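PDB 5A8C: carbohydrate binding family 6 from Clostridium thermocellum, which acts as an alpha-L-arabinofuranosidase, probably removing terminal arabinofuranosyl groups from arabinose-containing glycans, on a five-bladed beta-propeller of glycoside hydrolase family 43. Local coordinates for residues 34-39 with 296-301; 53-58 with 70-75; 232-237 with 256-261; 260-265 with 283-288; 279-284 with 301-306. All coordinates share one frame; numbering follows the deposited sequence.

Contact 1 (34-39 with 296-301); sequences QRFTAD and VYQRNV. With TRS (2-amino-2-hydroxymethyl-propane-1,3-diol), chain C.
Asp39 and Arg299 face each other in the pocket of the five-bladed beta-propeller, where strand 36-45 of the first blade meets the start of strand 300-306 in the last and the ring of blades closes. A Tris molecule, probably from the crystallisation liquor, joins them. Its hydroxyl O3 gives a hydrogen bond to Asp39 OD2 (2.6 Å) and, in plane at the guanidinium edge, receives Arg299 NH1 at 2.9 Å and Arg299 NH2 at 3.1 Å. Asp162 and Glu211 also bind the Tris, consistent with the three acidic residues of family 43 active sites. Between the two charges themselves there is a long salt bridge, Asp39 OD1 to Arg299 NH1 at 3.7 Å, with the oxygen well out of the guanidinium plane; a second partner, Asp56, takes Arg299 NH2. The arginine chain bends at chi3 (-78°), which sets NE 3.3 Å from Ala38 CB, and this methyl lies over the centre of the guanidinium face. On the backbone, Thr37 N donates to Arg299 O (2.8 Å). Thr37 OG1, between the backbone N and C (chi1 52°), accepts a hydrogen bond from Val301 N at 2.9 Å. Farther along, the Phe36 ring has Arg299 O in plane at its edge and Gln298 CB over its face, 3.6 Å from the ring centroid in a CH-pi contact.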
# COMPACT_ATOMS: atom_id res chain seq x y z
N GLN A 34 9.55 -16.86 -3.11
CA GLN A 34 9.58 -17.84 -2.02
C GLN A 34 8.22 -18.10 -1.41
O GLN A 34 7.87 -19.24 -1.09
CB GLN A 34 10.53 -17.42 -0.93
CG GLN A 34 11.94 -17.29 -1.37
CD GLN A 34 12.51 -18.62 -1.86
OE1 GLN A 34 12.41 -19.64 -1.15
NE2 GLN A 34 13.01 -18.66 -3.10
N ARG A 35 7.48 -17.02 -1.18
CA ARG A 35 6.15 -17.02 -0.64
C ARG A 35 5.37 -15.99 -1.43
O ARG A 35 5.97 -15.10 -2.03
CB ARG A 35 6.16 -16.69 0.86
CG ARG A 35 6.90 -17.70 1.71
CD ARG A 35 7.01 -17.37 3.19
NE ARG A 35 7.54 -16.05 3.44
CZ ARG A 35 8.79 -15.67 3.23
NH1 ARG A 35 9.72 -16.49 2.77
NH2 ARG A 35 9.13 -14.43 3.48
N PHE A 36 4.04 -16.08 -1.41
CA PHE A 36 3.23 -15.14 -2.18
C PHE A 36 3.07 -13.81 -1.43
O PHE A 36 2.94 -13.78 -0.20
CB PHE A 36 1.87 -15.79 -2.49
CG PHE A 36 2.01 -17.01 -3.38
CD1 PHE A 36 2.36 -16.83 -4.71
CD2 PHE A 36 1.82 -18.28 -2.89
CE1 PHE A 36 2.54 -17.95 -5.53
CE2 PHE A 36 2.02 -19.39 -3.71
CZ PHE A 36 2.36 -19.21 -5.03
N THR A 37 3.10 -12.73 -2.21
CA THR A 37 3.14 -11.36 -1.67
C THR A 37 2.26 -10.47 -2.51
O THR A 37 2.16 -10.60 -3.73
CB THR A 37 4.60 -10.81 -1.71
OG1 THR A 37 5.19 -10.92 -3.00
CG2 THR A 37 5.46 -11.49 -0.66
N ALA A 38 1.64 -9.47 -1.84
CA ALA A 38 0.70 -8.57 -2.50
C ALA A 38 0.73 -7.19 -1.83
O ALA A 38 1.29 -7.01 -0.74
CB ALA A 38 -0.72 -9.12 -2.41
N ASP A 39 0.13 -6.24 -2.52
CA ASP A 39 -0.18 -4.92 -1.88
C ASP A 39 1.04 -4.24 -1.29
O ASP A 39 1.05 -3.82 -0.13
CB ASP A 39 -1.24 -5.09 -0.78
CG ASP A 39 -2.42 -5.92 -1.20
OD1 ASP A 39 -2.89 -5.79 -2.34
OD2 ASP A 39 -2.92 -6.68 -0.29
N VAL A 296 -5.94 -16.41 -7.66
CA VAL A 296 -6.76 -15.34 -7.08
C VAL A 296 -6.15 -14.74 -5.84
O VAL A 296 -6.15 -13.51 -5.68
CB VAL A 296 -8.22 -15.80 -6.86
CG1 VAL A 296 -9.04 -14.72 -6.17
CG2 VAL A 296 -8.85 -16.18 -8.16
N TYR A 297 -5.68 -15.59 -4.93
CA TYR A 297 -5.11 -15.17 -3.64
C TYR A 297 -3.65 -15.62 -3.53
O TYR A 297 -3.17 -15.89 -2.41
CB TYR A 297 -5.90 -15.72 -2.47
CG TYR A 297 -7.37 -15.31 -2.52
CD1 TYR A 297 -7.76 -14.00 -2.31
CD2 TYR A 297 -8.33 -16.25 -2.78
CE1 TYR A 297 -9.08 -13.62 -2.35
CE2 TYR A 297 -9.68 -15.88 -2.84
CZ TYR A 297 -10.02 -14.57 -2.66
OH TYR A 297 -11.36 -14.18 -2.75
N GLN A 298 -2.94 -15.72 -4.65
CA GLN A 298 -1.53 -16.12 -4.65
C GLN A 298 -0.78 -15.19 -5.58
O GLN A 298 -0.43 -15.53 -6.71
CB GLN A 298 -1.33 -17.59 -4.97
CG GLN A 298 -1.81 -18.48 -3.81
CD GLN A 298 -1.63 -19.96 -4.02
OE1 GLN A 298 -1.09 -20.64 -3.15
NE2 GLN A 298 -2.18 -20.48 -5.11
N ARG A 299 -0.51 -13.97 -5.09
CA ARG A 299 0.10 -12.89 -5.84
C ARG A 299 1.62 -12.87 -5.62
O ARG A 299 2.14 -13.54 -4.74
CB ARG A 299 -0.54 -11.57 -5.43
CG ARG A 299 -2.01 -11.47 -5.86
CD ARG A 299 -2.78 -10.41 -5.15
NE ARG A 299 -3.18 -10.82 -3.81
CZ ARG A 299 -3.88 -10.04 -3.00
NH1 ARG A 299 -4.44 -8.93 -3.45
NH2 ARG A 299 -4.02 -10.35 -1.73
N ASN A 300 2.31 -12.05 -6.42
CA ASN A 300 3.73 -11.79 -6.18
C ASN A 300 4.04 -10.33 -6.45
O ASN A 300 3.51 -9.72 -7.40
CB ASN A 300 4.64 -12.71 -6.99
CG ASN A 300 4.40 -12.57 -8.49
OD1 ASN A 300 3.57 -13.25 -9.08
ND2 ASN A 300 5.15 -11.66 -9.11
N VAL A 301 4.96 -9.79 -5.67
CA VAL A 301 5.41 -8.42 -5.84
C VAL A 301 6.15 -8.23 -7.15
O VAL A 301 6.85 -9.10 -7.67
CB VAL A 301 6.25 -8.00 -4.63
CG1 VAL A 301 7.54 -8.82 -4.50
CG2 VAL A 301 6.57 -6.53 -4.60
C TRS C . -6.86 -5.82 -0.62
C1 TRS C . -8.02 -5.37 0.27
C2 TRS C . -5.86 -4.69 -0.78
C3 TRS C . -6.19 -7.10 -0.06
N TRS C . -7.42 -6.14 -1.99
O1 TRS C . -7.49 -4.97 1.53
O2 TRS C . -6.38 -3.65 -1.61
O3 TRS C . -5.26 -7.68 -0.93

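Contact 2 (53-58 with 70-75); sequences CSHDSD and DITCIS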
# COMPACT_ATOMS: atom_id res chain seq x y z
N CYS A 53 4.80 -6.33 2.32
CA CYS A 53 3.71 -6.85 1.52
C CYS A 53 2.72 -7.61 2.40
O CYS A 53 3.11 -8.27 3.37
CB CYS A 53 4.18 -7.84 0.46
SG CYS A 53 5.33 -7.14 -0.74
N SER A 54 1.45 -7.59 2.00
CA SER A 54 0.53 -8.63 2.46
C SER A 54 1.14 -9.99 2.16
O SER A 54 1.54 -10.21 1.01
CB SER A 54 -0.76 -8.54 1.63
OG SER A 54 -1.48 -7.36 1.90
N HIS A 55 1.23 -10.88 3.14
CA HIS A 55 1.65 -12.26 2.86
C HIS A 55 0.42 -13.08 2.49
O HIS A 55 -0.44 -13.34 3.34
CB HIS A 55 2.32 -12.84 4.05
CG HIS A 55 2.62 -14.32 3.93
ND1 HIS A 55 2.97 -15.06 2.83
CD2 HIS A 55 2.56 -15.19 4.96
CE1 HIS A 55 3.10 -16.34 3.22
NE2 HIS A 55 2.87 -16.43 4.51
N ASP A 56 0.26 -13.39 1.20
CA ASP A 56 -0.78 -14.28 0.74
C ASP A 56 -0.41 -15.70 1.16
O ASP A 56 0.53 -16.27 0.60
CB ASP A 56 -0.93 -14.23 -0.81
CG ASP A 56 -1.82 -13.13 -1.35
OD1 ASP A 56 -2.68 -12.58 -0.63
OD2 ASP A 56 -1.67 -12.89 -2.59
N SER A 57 -1.10 -16.26 2.12
CA SER A 57 -0.80 -17.62 2.57
C SER A 57 -0.98 -18.61 1.42
O SER A 57 -1.82 -18.44 0.55
CB SER A 57 -1.71 -18.04 3.69
OG SER A 57 -1.58 -17.15 4.79
N ASP A 58 -0.18 -19.68 1.41
CA ASP A 58 -0.40 -20.72 0.44
C ASP A 58 -1.87 -21.15 0.46
O ASP A 58 -2.47 -21.32 1.52
CB ASP A 58 0.51 -21.89 0.75
CG ASP A 58 1.98 -21.56 0.58
OD1 ASP A 58 2.35 -20.58 -0.09
OD2 ASP A 58 2.80 -22.33 1.16
N ASP A 70 -0.18 -11.99 8.16
CA ASP A 70 1.12 -11.42 8.46
C ASP A 70 1.63 -10.60 7.25
O ASP A 70 1.01 -10.61 6.19
CB ASP A 70 2.07 -12.50 9.00
CG ASP A 70 2.17 -13.76 8.20
OD1 ASP A 70 1.73 -13.77 7.04
OD2 ASP A 70 2.76 -14.74 8.73
N ILE A 71 2.75 -9.91 7.50
CA ILE A 71 3.38 -8.99 6.55
C ILE A 71 4.80 -9.50 6.25
O ILE A 71 5.59 -9.64 7.18
CB ILE A 71 3.44 -7.59 7.13
CG1 ILE A 71 2.09 -7.04 7.41
CG2 ILE A 71 4.28 -6.67 6.25
CD1 ILE A 71 1.25 -6.93 6.23
N THR A 72 5.11 -9.63 4.97
CA THR A 72 6.43 -10.03 4.49
C THR A 72 7.28 -8.81 4.24
O THR A 72 6.76 -7.80 3.77
CB THR A 72 6.25 -10.81 3.13
OG1 THR A 72 5.40 -11.91 3.33
CG2 THR A 72 7.57 -11.19 2.53
N CYS A 73 8.60 -8.91 4.47
CA CYS A 73 9.49 -7.80 4.11
C CYS A 73 10.67 -8.38 3.33
O CYS A 73 11.28 -9.39 3.74
CB CYS A 73 10.02 -7.13 5.36
SG CYS A 73 11.21 -5.83 5.12
N ILE A 74 11.01 -7.72 2.21
CA ILE A 74 12.23 -8.00 1.42
C ILE A 74 12.96 -6.68 1.24
O ILE A 74 12.37 -5.61 1.32
CB ILE A 74 11.89 -8.70 0.09
CG1 ILE A 74 11.16 -7.78 -0.88
CG2 ILE A 74 11.14 -9.99 0.32
CD1 ILE A 74 10.91 -8.37 -2.25
N SER A 75 14.26 -6.75 0.94
CA SER A 75 14.99 -5.51 0.70
C SER A 75 16.13 -5.72 -0.23
O SER A 75 16.62 -6.83 -0.48
CB SER A 75 15.52 -4.87 1.99
OG SER A 75 16.66 -5.58 2.50
O HOH W 1 2.62 -17.18 7.60
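His55 and Asp70 lie side by side and point the same way, ring and carboxylate planes 33° apart. The histidine CG is anti to the backbone N (chi1 172°) and the Asp70 CG sits between its own N and C (chi1 50°), settings that place each CG so that ring and carboxylate run alongside each other. A water in the imidazole plane joins their ends: it donates to Asp70 OD2 at 2.7 Å and accepts a weak bond from His55 NE2 at 3.2 Å. The other ring nitrogen, ND1, bonds Phe36 O. Thr72 OG1 comes within 3.3 Å of His55 CB but finds its polar partner in Glu87. Ile71 CA makes a CA-H...O contact with Cys53 O at 3.3 Å. Cys53 and Thr72 form an antiparallel hydrogen-bonded pair, Cys53 N to Thr72 O at 2.8 Å and Thr72 N to Cys53 O at 2.9 Å, and send their side chains to the same face. Ser54 and Ile71 follow as a non-hydrogen-bonded pair, after which His55 N reaches Asp70 O at 3.1 Å. Such twisted pairing of successive antiparallel strands, here the second and third of four, is typical of a beta-propeller blade.

Contact 3 (232-237 with 256-261); sequences QGASKI and LPQPPD
Ile237 and Leu256 exchange both backbone bonds of an antiparallel hydrogen-bonded pair: Ile237 N to Leu256 O at 2.9 Å, and Leu256 N to Ile237 O at 3.2 Å. A third hydrogen bond comes from a side chain. Gln258 NE2 reaches Ser235 O at 2.8 Å, in the carbonyl plane and on a lone pair. The glutamine can do this because its chain folds at chi2 (-78°), which brings CD round toward the other segment. Its amide is held at both ends, since NE2 also meets Asn265 O and OE1 takes Asn262 ND2, while Ser235 O receives a further bond from Asn267 ND2. The pair stands at the open end of the hairpin made by strands 237-242 and 250-256, the last two of a four-stranded propeller blade; past Pro257 the chain leaves this blade for strand 270-274 of the next. Apolar contacts fill in around the bonds. The Ile237 and Leu256 side chains run side by side in the same direction, with CB atoms 3.8 Å apart. Ala234 CB packs on Gln258 CG at 3.6 Å, next to the folded amide. Lys236 stretches out fully beyond CG, and the base of its chain passes Pro257, Lys236 CG lying 4.0 Å from Pro257 CA.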
# COMPACT_ATOMS: atom_id res chain seq x y z
N GLN A 232 -15.43 0.04 -15.71
CA GLN A 232 -15.21 0.28 -17.13
C GLN A 232 -14.04 -0.58 -17.65
O GLN A 232 -13.32 -0.20 -18.59
CB GLN A 232 -15.05 1.76 -17.43
CG GLN A 232 -14.00 2.48 -16.60
CD GLN A 232 -13.96 3.97 -16.83
OE1 GLN A 232 -15.02 4.62 -16.80
NE2 GLN A 232 -12.74 4.56 -17.00
N GLY A 233 -13.97 -1.78 -17.09
CA GLY A 233 -12.89 -2.69 -17.32
C GLY A 233 -12.23 -3.01 -16.00
O GLY A 233 -12.78 -2.83 -14.93
N ALA A 234 -11.08 -3.59 -16.08
CA ALA A 234 -10.39 -4.05 -14.88
C ALA A 234 -9.72 -2.90 -14.12
O ALA A 234 -9.39 -1.86 -14.69
CB ALA A 234 -9.40 -5.11 -15.26
N SER A 235 -9.49 -3.10 -12.83
CA SER A 235 -8.90 -2.10 -11.98
C SER A 235 -7.54 -1.62 -12.49
O SER A 235 -6.67 -2.44 -12.83
CB SER A 235 -8.73 -2.68 -10.59
OG SER A 235 -8.14 -1.78 -9.67
N LYS A 236 -7.35 -0.31 -12.51
CA LYS A 236 -6.09 0.34 -12.86
C LYS A 236 -5.61 1.17 -11.70
O LYS A 236 -6.44 1.62 -10.88
CB LYS A 236 -6.21 1.14 -14.14
CG LYS A 236 -6.56 0.33 -15.37
CD LYS A 236 -6.58 1.07 -16.66
CE LYS A 236 -6.92 0.19 -17.85
NZ LYS A 236 -6.95 0.94 -19.13
N ILE A 237 -4.34 1.49 -11.66
CA ILE A 237 -3.81 2.47 -10.71
C ILE A 237 -3.93 3.83 -11.39
O ILE A 237 -3.32 4.06 -12.44
CB ILE A 237 -2.37 2.18 -10.30
CG1 ILE A 237 -2.19 0.76 -9.80
CG2 ILE A 237 -1.92 3.22 -9.28
CD1 ILE A 237 -3.12 0.32 -8.66
N LEU A 256 -0.68 2.91 -13.81
CA LEU A 256 -0.37 1.50 -14.05
C LEU A 256 -1.61 0.80 -14.55
O LEU A 256 -2.63 0.83 -13.85
CB LEU A 256 0.16 0.83 -12.81
CG LEU A 256 0.72 -0.58 -13.01
CD1 LEU A 256 2.09 -0.56 -13.69
CD2 LEU A 256 0.80 -1.30 -11.67
N PRO A 257 -1.61 0.25 -15.75
CA PRO A 257 -2.74 -0.56 -16.20
C PRO A 257 -2.74 -1.92 -15.50
O PRO A 257 -2.00 -2.13 -14.55
CB PRO A 257 -2.47 -0.68 -17.71
CG PRO A 257 -1.00 -0.80 -17.76
CD PRO A 257 -0.46 0.09 -16.69
N GLN A 258 -3.60 -2.84 -15.95
CA GLN A 258 -3.42 -4.23 -15.46
C GLN A 258 -2.04 -4.72 -15.87
O GLN A 258 -1.70 -4.66 -17.05
CB GLN A 258 -4.46 -5.15 -16.07
CG GLN A 258 -5.81 -5.06 -15.39
CD GLN A 258 -5.85 -5.83 -14.09
OE1 GLN A 258 -5.41 -6.99 -14.04
NE2 GLN A 258 -6.43 -5.26 -13.06
N PRO A 259 -1.27 -5.22 -14.92
CA PRO A 259 0.02 -5.85 -15.30
C PRO A 259 -0.22 -7.13 -16.05
O PRO A 259 -1.31 -7.71 -15.97
CB PRO A 259 0.67 -6.14 -13.96
CG PRO A 259 -0.23 -5.85 -12.98
CD PRO A 259 -1.49 -5.29 -13.47
N PRO A 260 0.80 -7.65 -16.72
CA PRO A 260 0.68 -9.01 -17.28
C PRO A 260 0.45 -10.04 -16.21
O PRO A 260 0.79 -9.88 -15.04
CB PRO A 260 2.03 -9.21 -18.00
CG PRO A 260 2.94 -8.31 -17.27
CD PRO A 260 2.14 -7.09 -16.87
N ASP A 261 -0.16 -11.15 -16.64
CA ASP A 261 -0.37 -12.28 -15.76
C ASP A 261 -1.09 -11.92 -14.48
O ASP A 261 -0.72 -12.37 -13.39
CB ASP A 261 0.96 -13.00 -15.45
CG ASP A 261 1.67 -13.57 -16.66
OD1 ASP A 261 1.03 -13.72 -17.73
OD2 ASP A 261 2.85 -13.92 -16.53

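Contact 4 (260-265 with 283-288); sequences PDNYSN and HNRTVA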
# COMPACT_ATOMS: atom_id res chain seq x y z
N PRO A 260 0.80 -7.65 -16.72
CA PRO A 260 0.68 -9.01 -17.28
C PRO A 260 0.45 -10.04 -16.21
O PRO A 260 0.79 -9.88 -15.04
CB PRO A 260 2.03 -9.21 -18.00
CG PRO A 260 2.94 -8.31 -17.27
CD PRO A 260 2.14 -7.09 -16.87
N ASP A 261 -0.16 -11.15 -16.64
CA ASP A 261 -0.37 -12.28 -15.76
C ASP A 261 -1.09 -11.92 -14.48
O ASP A 261 -0.72 -12.37 -13.39
CB ASP A 261 0.96 -13.00 -15.45
CG ASP A 261 1.67 -13.57 -16.66
OD1 ASP A 261 1.03 -13.72 -17.73
OD2 ASP A 261 2.85 -13.92 -16.53
N ASN A 262 -2.18 -11.15 -14.62
CA ASN A 262 -2.94 -10.72 -13.48
C ASN A 262 -4.37 -11.16 -13.46
O ASN A 262 -5.11 -10.82 -12.50
CB ASN A 262 -2.81 -9.22 -13.22
CG ASN A 262 -3.12 -8.86 -11.80
OD1 ASN A 262 -2.55 -9.46 -10.87
ND2 ASN A 262 -3.97 -7.89 -11.58
N TYR A 263 -4.86 -11.87 -14.48
CA TYR A 263 -6.16 -12.53 -14.42
C TYR A 263 -7.32 -11.55 -14.16
O TYR A 263 -8.33 -11.91 -13.58
CB TYR A 263 -6.17 -13.67 -13.43
CG TYR A 263 -5.19 -14.77 -13.74
CD1 TYR A 263 -3.88 -14.70 -13.31
CD2 TYR A 263 -5.57 -15.89 -14.46
CE1 TYR A 263 -2.97 -15.72 -13.57
CE2 TYR A 263 -4.67 -16.90 -14.75
CZ TYR A 263 -3.39 -16.81 -14.25
OH TYR A 263 -2.49 -17.83 -14.48
N SER A 264 -7.17 -10.32 -14.67
CA SER A 264 -8.22 -9.29 -14.53
C SER A 264 -8.66 -9.10 -13.09
O SER A 264 -9.80 -8.76 -12.80
CB SER A 264 -9.42 -9.59 -15.42
OG SER A 264 -8.98 -9.66 -16.78
N ASN A 265 -7.71 -9.24 -12.16
CA ASN A 265 -8.01 -9.16 -10.74
C ASN A 265 -7.41 -7.90 -10.12
O ASN A 265 -7.08 -6.94 -10.81
CB ASN A 265 -7.62 -10.47 -10.05
CG ASN A 265 -8.56 -10.79 -8.87
OD1 ASN A 265 -8.66 -10.05 -7.85
ND2 ASN A 265 -9.23 -11.91 -8.97
N HIS A 283 1.78 -5.64 -7.70
CA HIS A 283 1.73 -7.10 -7.73
C HIS A 283 1.12 -7.62 -9.00
O HIS A 283 0.35 -6.96 -9.71
CB HIS A 283 1.02 -7.71 -6.47
CG HIS A 283 -0.44 -7.42 -6.36
ND1 HIS A 283 -0.97 -6.84 -5.24
CD2 HIS A 283 -1.46 -7.71 -7.22
CE1 HIS A 283 -2.25 -6.75 -5.44
NE2 HIS A 283 -2.60 -7.25 -6.62
N ASN A 284 1.46 -8.89 -9.31
CA ASN A 284 0.74 -9.64 -10.32
C ASN A 284 0.66 -11.08 -9.86
O ASN A 284 0.78 -11.36 -8.67
CB ASN A 284 1.32 -9.44 -11.74
CG ASN A 284 2.64 -10.10 -12.00
OD1 ASN A 284 3.23 -10.70 -11.11
ND2 ASN A 284 3.10 -9.99 -13.23
N ARG A 285 0.36 -11.98 -10.79
CA ARG A 285 0.14 -13.41 -10.48
C ARG A 285 0.99 -14.32 -11.35
O ARG A 285 0.59 -15.42 -11.67
CB ARG A 285 -1.35 -13.71 -10.51
CG ARG A 285 -2.12 -13.00 -9.40
CD ARG A 285 -3.56 -12.67 -9.77
NE ARG A 285 -4.37 -12.38 -8.60
CZ ARG A 285 -4.73 -11.17 -8.15
NH1 ARG A 285 -4.30 -10.04 -8.70
NH2 ARG A 285 -5.55 -11.11 -7.13
N THR A 286 2.20 -13.83 -11.73
CA THR A 286 3.05 -14.60 -12.61
C THR A 286 3.60 -15.85 -11.96
O THR A 286 3.79 -16.89 -12.64
CB THR A 286 4.11 -13.75 -13.24
OG1 THR A 286 4.57 -14.39 -14.45
CG2 THR A 286 5.24 -13.46 -12.35
N VAL A 287 3.95 -15.83 -10.67
CA VAL A 287 4.45 -17.02 -10.00
C VAL A 287 3.42 -18.11 -9.99
O VAL A 287 3.69 -19.28 -10.35
CB VAL A 287 5.01 -16.70 -8.60
CG1 VAL A 287 5.43 -17.98 -7.86
CG2 VAL A 287 6.16 -15.69 -8.67
N ALA A 288 2.21 -17.75 -9.57
CA ALA A 288 1.11 -18.72 -9.61
C ALA A 288 0.88 -19.24 -11.02
O ALA A 288 0.69 -20.45 -11.22
CB ALA A 288 -0.14 -18.07 -9.06
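Arg285 NH1 donates to Asn262 OD1 at 2.8 Å with a fairly straight bond (159°); the oxygen lies in the guanidinium plane, while NH1 stands above the plane of the amide carbonyl. Asp261 OD2 and Thr286 OG1 are also hydrogen-bonded, 2.7 Å apart. Two loop carbonyls are gripped in turn, Asp261 O by Arg285 N at 2.8 Å and Pro260 O by Asn284 ND2 at 2.9 Å; the other end of that amide, Asn284 OD1, takes a weak bond from Thr286 N. The remaining guanidinium donors look outside: NE to Pro295 O, NH2 to Val296 O and Asn266 OD1. Asn265 CB rests over the centre of the guanidinium, 3.4 Å above its plane. Tyr263 turns a ring edge to the base of the same side chain, its CD1 3.9 Å from Arg285 CB. Arg285 is the N-cap residue of helix 286-291, and the arrangement is that of an irregular interblade connection fastened by this buried arginine to the end of a propeller strand and the helix start that follows it.

Contact 5 (279-284 with 301-306); sequences YVVYHN and VCIDQM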
# COMPACT_ATOMS: atom_id res chain seq x y z
N TYR A 279 10.10 4.61 -8.66
CA TYR A 279 9.61 3.28 -8.93
C TYR A 279 8.17 3.13 -8.47
O TYR A 279 7.75 3.73 -7.48
CB TYR A 279 10.45 2.22 -8.19
CG TYR A 279 11.90 2.27 -8.60
CD1 TYR A 279 12.35 1.57 -9.70
CD2 TYR A 279 12.79 3.09 -7.95
CE1 TYR A 279 13.66 1.71 -10.15
CE2 TYR A 279 14.09 3.23 -8.38
CZ TYR A 279 14.53 2.55 -9.48
OH TYR A 279 15.81 2.68 -9.93
N VAL A 280 7.43 2.32 -9.21
CA VAL A 280 6.15 1.77 -8.72
C VAL A 280 6.38 0.32 -8.35
O VAL A 280 6.89 -0.48 -9.16
CB VAL A 280 5.03 1.91 -9.76
CG1 VAL A 280 3.73 1.37 -9.26
CG2 VAL A 280 4.80 3.37 -10.11
N VAL A 281 6.04 -0.03 -7.11
CA VAL A 281 5.97 -1.41 -6.67
C VAL A 281 4.51 -1.82 -6.74
O VAL A 281 3.62 -1.02 -6.42
CB VAL A 281 6.58 -1.60 -5.27
CG1 VAL A 281 8.11 -1.44 -5.31
CG2 VAL A 281 5.98 -0.80 -4.19
N TYR A 282 4.25 -3.05 -7.15
CA TYR A 282 2.87 -3.51 -7.38
C TYR A 282 2.84 -4.99 -7.27
O TYR A 282 3.82 -5.62 -6.79
CB TYR A 282 2.34 -2.95 -8.71
CG TYR A 282 3.11 -3.36 -9.93
CD1 TYR A 282 4.26 -2.68 -10.32
CD2 TYR A 282 2.67 -4.40 -10.73
CE1 TYR A 282 4.97 -3.04 -11.47
CE2 TYR A 282 3.37 -4.75 -11.87
CZ TYR A 282 4.48 -4.04 -12.26
OH TYR A 282 5.11 -4.41 -13.42
N HIS A 283 1.78 -5.64 -7.70
CA HIS A 283 1.73 -7.10 -7.73
C HIS A 283 1.12 -7.62 -9.00
O HIS A 283 0.35 -6.96 -9.71
CB HIS A 283 1.02 -7.71 -6.47
CG HIS A 283 -0.44 -7.42 -6.36
ND1 HIS A 283 -0.97 -6.84 -5.24
CD2 HIS A 283 -1.46 -7.71 -7.22
CE1 HIS A 283 -2.25 -6.75 -5.44
NE2 HIS A 283 -2.60 -7.25 -6.62
N ASN A 284 1.46 -8.89 -9.31
CA ASN A 284 0.74 -9.64 -10.32
C ASN A 284 0.66 -11.08 -9.86
O ASN A 284 0.78 -11.36 -8.67
CB ASN A 284 1.32 -9.44 -11.74
CG ASN A 284 2.64 -10.10 -12.00
OD1 ASN A 284 3.23 -10.70 -11.11
ND2 ASN A 284 3.10 -9.99 -13.23
N VAL A 301 4.96 -9.79 -5.67
CA VAL A 301 5.41 -8.42 -5.84
C VAL A 301 6.15 -8.23 -7.15
O VAL A 301 6.85 -9.10 -7.67
CB VAL A 301 6.25 -8.00 -4.63
CG1 VAL A 301 7.54 -8.82 -4.50
CG2 VAL A 301 6.57 -6.53 -4.60
N CYS A 302 6.07 -7.00 -7.69
CA CYS A 302 6.72 -6.52 -8.89
C CYS A 302 7.26 -5.11 -8.66
O CYS A 302 6.75 -4.39 -7.81
CB CYS A 302 5.75 -6.51 -10.09
SG CYS A 302 5.09 -8.08 -10.62
N ILE A 303 8.19 -4.71 -9.50
CA ILE A 303 8.74 -3.36 -9.48
C ILE A 303 9.05 -2.90 -10.88
O ILE A 303 9.62 -3.67 -11.67
CB ILE A 303 9.95 -3.26 -8.52
CG1 ILE A 303 10.41 -1.81 -8.35
CG2 ILE A 303 11.10 -4.18 -8.95
CD1 ILE A 303 11.43 -1.63 -7.23
N ASP A 304 8.76 -1.64 -11.19
CA ASP A 304 9.13 -1.01 -12.44
C ASP A 304 9.46 0.44 -12.24
O ASP A 304 8.98 1.06 -11.28
CB ASP A 304 8.09 -1.23 -13.56
CG ASP A 304 8.32 -2.59 -14.30
OD1 ASP A 304 9.43 -2.75 -14.87
OD2 ASP A 304 7.42 -3.46 -14.28
N GLN A 305 10.24 1.00 -13.12
CA GLN A 305 10.56 2.42 -13.06
C GLN A 305 9.38 3.31 -13.46
O GLN A 305 8.55 2.95 -14.32
CB GLN A 305 11.79 2.73 -13.93
CG GLN A 305 12.45 4.06 -13.56
CD GLN A 305 13.88 4.26 -14.08
OE1 GLN A 305 14.46 3.41 -14.73
NE2 GLN A 305 14.44 5.41 -13.77
N MET A 306 9.33 4.49 -12.84
CA MET A 306 8.28 5.49 -13.09
C MET A 306 9.00 6.78 -13.49
O MET A 306 10.02 7.12 -12.89
CB MET A 306 7.48 5.68 -11.81
CG MET A 306 6.20 6.50 -11.98
SD MET A 306 5.46 7.01 -10.43
CE MET A 306 6.31 8.55 -10.15
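Strands 277-284 and 300-306 pair antiparallel in the last blade of the beta-propeller, their parts 279-284 and 301-306 running at 139° to each other, with Val280-Asp304 and Tyr282-Cys302 as the hydrogen-bonded pairs and Val281-Ile303 between them. Tyr282 holds its CG between the backbone N and C (chi1 61°), and the ring lies across the neighbouring strand. Cys302 CB sits under one face toward the rim, 3.5 Å from the ring centroid, as a CH-pi contact; the Cys302 sulfur is more oblique at 4.6 Å. At the ring's end Tyr282 OH donates to Asp304 OD2 at 2.6 Å, nearly along the C-O axis, with ring and carboxylate planes 26° apart. Thr320 OG1 bonds the other oxygen, OD1, so both carboxylate oxygens are held. The reverse face of the pair is aliphatic: Val281 CG1 meets Ile303 CG1 at 3.8 Å, and Ile51 and Leu49 of the first blade pack against these two. Back on the tyrosine face, beyond Asp304, Val280 CG2 touches Met306 SD at 3.7 Å.

Overall arrangement
Contacts 1 and 2 are 7 Å apart between centres and share the first blade: Asp39 OD2 lies 2.7 Å from Ser54 OG, and Arg299 NH2 makes a 2.8 Å salt bridge with Asp56 OD1, a second shell behind the Tris site. Contact 5 borders the same pocket from the last blade, with His283 ND1 3.0 Å from Asp39 N. Contact 4 continues that strand into helix 286-291 and meets contact 1 through Asn300 N and Asn284 O at 2.8 Å. Contact 3 does not touch contact 1, their centres being 16 Å apart, yet it runs straight into contact 4, with which it shares Pro260 and Asp261. The calcium ion is about 6 Å from the Asp39 side chain.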